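Local coordinates for protein beta-N-acetylhexosaminidase (PDB 4PYS) that probably removes terminal beta-linked N-acetylhexosamine residues from glycoconjugates, as a family 20 glycoside hydrolase of Bacteroides fragilis, at residues I286-D291 with A338-D343; I176-Y181 with K271-E276. All blocks are in the same frame, centred on the assembly; numbering follows the deposited sequence.

Contact 1 of 2, residues I286-D291 with A338-D343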
loop_
_atom_site.group_PDB
_atom_site.type_symbol
_atom_site.label_atom_id
_atom_site.label_comp_id
_atom_site.label_asym_id
_atom_site.label_seq_id
_atom_site.Cartn_x
_atom_site.Cartn_y
_atom_site.Cartn_z
ATOM N N ILE A 286 -1.440 -11.584 -3.566
ATOM C CA ILE A 286 -1.920 -11.836 -2.201
ATOM C C ILE A 286 -0.700 -11.996 -1.313
ATOM O O ILE A 286 0.215 -12.751 -1.657
ATOM C CB ILE A 286 -2.738 -13.141 -2.135
ATOM C CG1 ILE A 286 -3.872 -13.132 -3.168
ATOM C CG2 ILE A 286 -3.276 -13.370 -0.717
ATOM C CD1 ILE A 286 -5.009 -12.158 -2.847
ATOM N N HIS A 287 -0.681 -11.306 -0.176
ATOM C CA HIS A 287 0.479 -11.333 0.708
ATOM C C HIS A 287 0.233 -12.407 1.767
ATOM O O HIS A 287 -0.814 -12.406 2.409
ATOM C CB HIS A 287 0.641 -9.972 1.385
ATOM C CG HIS A 287 2.026 -9.689 1.886
ATOM N ND1 HIS A 287 2.684 -10.507 2.782
ATOM C CD2 HIS A 287 2.866 -8.653 1.639
ATOM C CE1 HIS A 287 3.877 -10.003 3.044
ATOM N NE2 HIS A 287 4.009 -8.874 2.368
ATOM N N LEU A 288 1.180 -13.320 1.943
ATOM C CA LEU A 288 1.005 -14.406 2.911
ATOM C C LEU A 288 1.924 -14.255 4.122
ATOM O O LEU A 288 2.091 -15.195 4.900
ATOM C CB LEU A 288 1.228 -15.767 2.246
ATOM C CG LEU A 288 0.241 -16.122 1.134
ATOM C CD1 LEU A 288 0.561 -17.493 0.540
ATOM C CD2 LEU A 288 -1.203 -16.071 1.649
ATOM N N GLY A 289 2.507 -13.073 4.295
ATOM C CA GLY A 289 3.432 -12.854 5.396
ATOM C C GLY A 289 4.655 -13.747 5.319
ATOM O O GLY A 289 5.495 -13.596 4.441
ATOM N N GLY A 290 4.765 -14.691 6.244
ATOM C CA GLY A 290 5.845 -15.656 6.181
ATOM C C GLY A 290 7.075 -15.285 6.986
ATOM O O GLY A 290 8.044 -16.044 7.024
ATOM N N ASP A 291 7.044 -14.126 7.634
ATOM C CA ASP A 291 8.133 -13.717 8.516
ATOM C C ASP A 291 8.361 -14.741 9.630
ATOM O O ASP A 291 7.536 -15.630 9.859
ATOM C CB ASP A 291 7.818 -12.358 9.133
ATOM C CG ASP A 291 6.538 -12.380 9.936
ATOM O OD1 ASP A 291 5.449 -12.418 9.316
ATOM O OD2 ASP A 291 6.621 -12.376 11.183
ATOM N N ALA A 338 2.090 -14.755 -4.939
ATOM C CA ALA A 338 2.161 -14.795 -3.480
ATOM C C ALA A 338 3.325 -13.954 -2.987
ATOM O O ALA A 338 4.473 -14.197 -3.374
ATOM C CB ALA A 338 2.321 -16.227 -3.015
ATOM N N ILE A 339 3.047 -12.969 -2.132
ATOM C CA ILE A 339 4.119 -12.149 -1.581
ATOM C C ILE A 339 4.473 -12.656 -0.187
ATOM O O ILE A 339 3.581 -12.952 0.608
ATOM C CB ILE A 339 3.724 -10.660 -1.463
ATOM C CG1 ILE A 339 3.218 -10.121 -2.802
ATOM C CG2 ILE A 339 4.917 -9.829 -0.981
ATOM C CD1 ILE A 339 2.546 -8.732 -2.693
ATOM N N PHE A 340 5.769 -12.750 0.104
ATOM C CA PHE A 340 6.238 -13.151 1.429
ATOM C C PHE A 340 7.218 -12.111 1.935
ATOM O O PHE A 340 7.943 -11.519 1.141
ATOM C CB PHE A 340 6.983 -14.486 1.363
ATOM C CG PHE A 340 6.118 -15.666 1.031
ATOM C CD1 PHE A 340 5.318 -16.255 2.005
ATOM C CD2 PHE A 340 6.136 -16.215 -0.240
ATOM C CE1 PHE A 340 4.535 -17.358 1.709
ATOM C CE2 PHE A 340 5.353 -17.325 -0.549
ATOM C CZ PHE A 340 4.551 -17.894 0.429
ATOM N N TRP A 341 7.266 -11.894 3.246
ATOM C CA TRP A 341 8.340 -11.076 3.813
ATOM C C TRP A 341 9.688 -11.759 3.574
ATOM O O TRP A 341 9.765 -12.983 3.531
ATOM C CB TRP A 341 8.125 -10.854 5.314
ATOM C CG TRP A 341 6.869 -10.073 5.634
ATOM C CD1 TRP A 341 5.743 -10.545 6.256
ATOM C CD2 TRP A 341 6.618 -8.701 5.338
ATOM N NE1 TRP A 341 4.811 -9.543 6.367
ATOM C CE2 TRP A 341 5.326 -8.397 5.814
ATOM C CE3 TRP A 341 7.363 -7.691 4.728
ATOM C CZ2 TRP A 341 4.765 -7.130 5.688
ATOM C CZ3 TRP A 341 6.803 -6.425 4.610
ATOM C CH2 TRP A 341 5.517 -6.155 5.086
ATOM N N GLY A 342 10.750 -10.969 3.420
ATOM C CA GLY A 342 12.042 -11.508 3.018
ATOM C C GLY A 342 12.722 -12.488 3.969
ATOM O O GLY A 342 13.628 -13.211 3.541
ATOM N N ASP A 343 12.309 -12.512 5.241
ATOM C CA ASP A 343 12.847 -13.470 6.230
ATOM C C ASP A 343 12.902 -14.878 5.680
ATOM O O ASP A 343 13.832 -15.645 5.952
ATOM C CB ASP A 343 11.926 -13.588 7.442
ATOM C CG ASP A 343 11.624 -12.276 8.081
ATOM O OD1 ASP A 343 10.855 -11.503 7.479
ATOM O OD2 ASP A 343 12.121 -12.043 9.201
#
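His-287 and Ile-339 sit abreast on neighbouring parallel strands, and their side chains rise from the same face of the sheet. With chi1 at -158°, CG of His-287 lies anti to its backbone N, and from CB the imidazole swings across the neighbouring strand. CG lies near the carbonyl O of Ile-339. ND1 turns back to its own chain and accepts the N-H of Gly-289 in the plane of the ring (Gly-289 N to His-287 ND1 3.0 Å); its approach to Ile-339 O has too poor an angle for a bond. His-287 CD2 meets Ile-339 CG2 at 3.5 Å, where this methyl makes a CH-pi contact over one ring face. At the tip, His-287 CE1 comes over a face of the Trp-341 indole, 3.5 Å from Trp-341 NE1, the two ring planes being oblique at 49°. NE2 is hydrogen-bonded to Gln-359, and Trp-341 NE1 to Glu-223. The strands 285-287 and 337-341 are neighbours in the catalytic (beta/alpha)8-type barrel of family 20, and His-287 to Asp-291 form the start of its His-X-Gly-Gly-Asp-Glu signature, whose Asp-Glu pair serves substrate-assisted catalysis in relatives. The backbones are joined by Ile-339 N to Ile-286 O (2.9 Å), Leu-288 N to Ile-339 O (2.8 Å) and, further along, Trp-341 N to Gly-289 O (2.7 Å). Leu-288 CB rests 3.7 Å from Phe-340 CE1, on the side facing helix 316-333. Gly-290, with phi at 94°, takes a backbone shape that calls for glycine and brings its CA to the edge of the Phe-340 ring. Asp-291, poorly ordered like Gly-290, has OD1 3.6 Å from Trp-341 CD1, while OD2 bonds His-229; a glycerol lies beside this carboxylate, consistent with a sugar-binding pocket.

Contact 2 of 2, residues I176-Y181 with K271-E276; sequences IEIKRY and KNVLDE
A type I beta turn, Ile-178 to Tyr-181, in the loop after strand 173-174 is held against helix 264-280 of the catalytic barrel domain by the carboxylate of Glu-276. The side chain runs extended beyond CG to reach two successive turn N-H groups through the syn lone pairs of its oxygens: Lys-179 N to Glu-276 OE1 at 2.8 Å and Arg-180 N to Glu-276 OE2 at 3.0 Å. This pair of bonds, one on each oxygen, fixes the rotation of the carboxylate; Gln-203 is a further donor to OE1. Ile-178 CD1 meets Val-273 CG1 at 4.0 Å, the two side chains crossing at about a right angle, while CG2 of Val-273 approaches Tyr-181 CD2. Phe-269, one helical turn before Val-273, stacks on the Tyr-181 ring. At the outer end Asn-272 ND2 donates to Tyr-181 OH (2.9 Å), almost straight at 174° and in the amide plane. The same amide lies flat on the Arg-180 guanidinium, their planes 14° apart, and a water takes a hydrogen from Arg-180 NH1 weakly while giving one to Asn-272 OD1. Asn-272 ND2 sits directly over the centre of the guanidinium, 3.0 Å from Arg-180 CZ.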
loop_
_atom_site.group_PDB
_atom_site.type_symbol
_atom_site.label_atom_id
_atom_site.label_comp_id
_atom_site.label_asym_id
_atom_site.label_seq_id
_atom_site.Cartn_x
_atom_site.Cartn_y
_atom_site.Cartn_z
ATOM N N ILE A 176 -10.469 -9.995 9.107
ATOM C CA ILE A 176 -11.108 -10.247 7.818
ATOM C C ILE A 176 -12.156 -11.343 7.977
ATOM O O ILE A 176 -11.841 -12.452 8.412
ATOM C CB ILE A 176 -10.075 -10.542 6.686
ATOM C CG1 ILE A 176 -10.792 -10.812 5.365
ATOM C CG2 ILE A 176 -9.150 -11.685 7.060
ATOM C CD1 ILE A 176 -11.470 -9.585 4.805
ATOM N N GLU A 177 -13.411 -11.012 7.685
ATOM C CA GLU A 177 -14.496 -11.981 7.845
ATOM C C GLU A 177 -14.376 -13.121 6.842
ATOM O O GLU A 177 -14.238 -12.887 5.634
ATOM C CB GLU A 177 -15.870 -11.309 7.712
ATOM C CG GLU A 177 -17.022 -12.294 7.922
ATOM C CD GLU A 177 -18.400 -11.673 7.773
ATOM O OE1 GLU A 177 -18.649 -10.975 6.769
ATOM O OE2 GLU A 177 -19.245 -11.906 8.659
ATOM N N ILE A 178 -14.429 -14.348 7.359
ATOM C CA ILE A 178 -14.407 -15.565 6.555
ATOM C C ILE A 178 -15.677 -16.322 6.918
ATOM O O ILE A 178 -15.813 -16.784 8.050
ATOM C CB ILE A 178 -13.185 -16.456 6.886
ATOM C CG1 ILE A 178 -11.866 -15.684 6.719
ATOM C CG2 ILE A 178 -13.192 -17.714 6.017
ATOM C CD1 ILE A 178 -11.665 -15.049 5.341
ATOM N N LYS A 179 -16.610 -16.427 5.972
ATOM C CA LYS A 179 -17.933 -16.981 6.258
ATOM C C LYS A 179 -17.861 -18.432 6.722
ATOM O O LYS A 179 -18.647 -18.864 7.572
ATOM C CB LYS A 179 -18.833 -16.891 5.021
ATOM C CG LYS A 179 -19.127 -15.474 4.537
ATOM C CD LYS A 179 -19.989 -14.731 5.530
ATOM C CE LYS A 179 -20.647 -13.517 4.890
ATOM N NZ LYS A 179 -21.533 -12.819 5.865
ATOM N N ARG A 180 -16.915 -19.175 6.160
ATOM C CA ARG A 180 -16.785 -20.597 6.465
ATOM C C ARG A 180 -16.322 -20.821 7.900
ATOM O O ARG A 180 -16.614 -21.850 8.499
ATOM C CB ARG A 180 -15.807 -21.265 5.497
ATOM C CG ARG A 180 -15.860 -22.780 5.558
ATOM C CD ARG A 180 -14.592 -23.406 5.033
ATOM N NE ARG A 180 -14.609 -24.851 5.245
ATOM C CZ ARG A 180 -14.695 -25.739 4.263
ATOM N NH1 ARG A 180 -14.753 -25.317 3.002
ATOM N NH2 ARG A 180 -14.698 -27.041 4.536
ATOM N N TYR A 181 -15.590 -19.848 8.437
ATOM C CA TYR A 181 -15.073 -19.944 9.792
ATOM C C TYR A 181 -15.390 -18.664 10.561
ATOM O O TYR A 181 -14.525 -17.792 10.721
ATOM C CB TYR A 181 -13.565 -20.212 9.779
ATOM C CG TYR A 181 -13.149 -21.460 9.023
ATOM C CD1 TYR A 181 -13.524 -22.723 9.463
ATOM C CD2 TYR A 181 -12.361 -21.370 7.879
ATOM C CE1 TYR A 181 -13.133 -23.867 8.781
ATOM C CE2 TYR A 181 -11.964 -22.503 7.190
ATOM C CZ TYR A 181 -12.358 -23.749 7.642
ATOM O OH TYR A 181 -11.965 -24.876 6.957
ATOM N N LYS A 271 -6.224 -23.061 3.131
ATOM C CA LYS A 271 -6.652 -23.029 1.736
ATOM C C LYS A 271 -8.100 -22.543 1.614
ATOM O O LYS A 271 -8.411 -21.717 0.754
ATOM C CB LYS A 271 -6.483 -24.403 1.083
ATOM C CG LYS A 271 -5.029 -24.748 0.771
ATOM C CD LYS A 271 -4.905 -26.145 0.175
ATOM C CE LYS A 271 -3.462 -26.462 -0.222
ATOM N NZ LYS A 271 -3.264 -27.911 -0.566
ATOM N N ASN A 272 -8.976 -23.048 2.482
ATOM C CA ASN A 272 -10.363 -22.587 2.511
ATOM C C ASN A 272 -10.448 -21.082 2.768
ATOM O O ASN A 272 -11.269 -20.383 2.166
ATOM C CB ASN A 272 -11.174 -23.367 3.551
ATOM C CG ASN A 272 -11.372 -24.829 3.161
ATOM O OD1 ASN A 272 -11.271 -25.188 1.988
ATOM N ND2 ASN A 272 -11.653 -25.678 4.146
ATOM N N VAL A 273 -9.592 -20.586 3.659
ATOM C CA VAL A 273 -9.537 -19.149 3.928
ATOM C C VAL A 273 -9.108 -18.389 2.672
ATOM O O VAL A 273 -9.711 -17.382 2.308
ATOM C CB VAL A 273 -8.577 -18.810 5.090
ATOM C CG1 VAL A 273 -8.349 -17.300 5.177
ATOM C CG2 VAL A 273 -9.124 -19.332 6.403
ATOM N N LEU A 274 -8.076 -18.879 2.000
ATOM C CA LEU A 274 -7.594 -18.205 0.798
ATOM C C LEU A 274 -8.618 -18.258 -0.340
ATOM O O LEU A 274 -8.658 -17.359 -1.188
ATOM C CB LEU A 274 -6.252 -18.787 0.347
ATOM C CG LEU A 274 -5.058 -18.467 1.246
ATOM C CD1 LEU A 274 -3.802 -18.964 0.612
ATOM C CD2 LEU A 274 -4.937 -16.976 1.473
ATOM N N ASP A 275 -9.437 -19.306 -0.358
ATOM C CA ASP A 275 -10.534 -19.391 -1.318
ATOM C C ASP A 275 -11.425 -18.153 -1.182
ATOM O O ASP A 275 -11.743 -17.499 -2.174
ATOM C CB ASP A 275 -11.361 -20.669 -1.118
ATOM C CG ASP A 275 -10.714 -21.898 -1.745
ATOM O OD1 ASP A 275 -9.672 -21.751 -2.415
ATOM O OD2 ASP A 275 -11.252 -23.015 -1.577
ATOM N N GLU A 276 -11.798 -17.814 0.051
ATOM C CA GLU A 276 -12.666 -16.663 0.276
ATOM C C GLU A 276 -11.940 -15.349 0.039
ATOM O O GLU A 276 -12.497 -14.424 -0.562
ATOM C CB GLU A 276 -13.300 -16.709 1.669
ATOM C CG GLU A 276 -14.440 -17.727 1.731
ATOM C CD GLU A 276 -15.305 -17.606 2.972
ATOM O OE1 GLU A 276 -15.572 -16.473 3.423
ATOM O OE2 GLU A 276 -15.728 -18.657 3.491
HETATM O O HOH W 1 -13.177 -27.046 0.540
#

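Both contacts belong to the catalytic domain, and helix 264-280 of contact 2 leads along the chain into strand 285-287 of contact 1, their centres about 18 Å apart. They meet where Leu-274 CD2 packs 3.8 Å from Leu-288 CD2. Contact 1 is largely buried in the barrel wall: parallel-strand bonds, with the His-287 and Trp-341 rings and Ile-339 on one side and Leu-288, Ala-338 and the Phe-340 ring toward helix 316-333, next to a likely substrate pocket. Contact 2 lies on the periphery and is partly exposed; it joins a loop to a helix, and a carboxylate, an amide and a phenol, together with a water, do much of the bonding there.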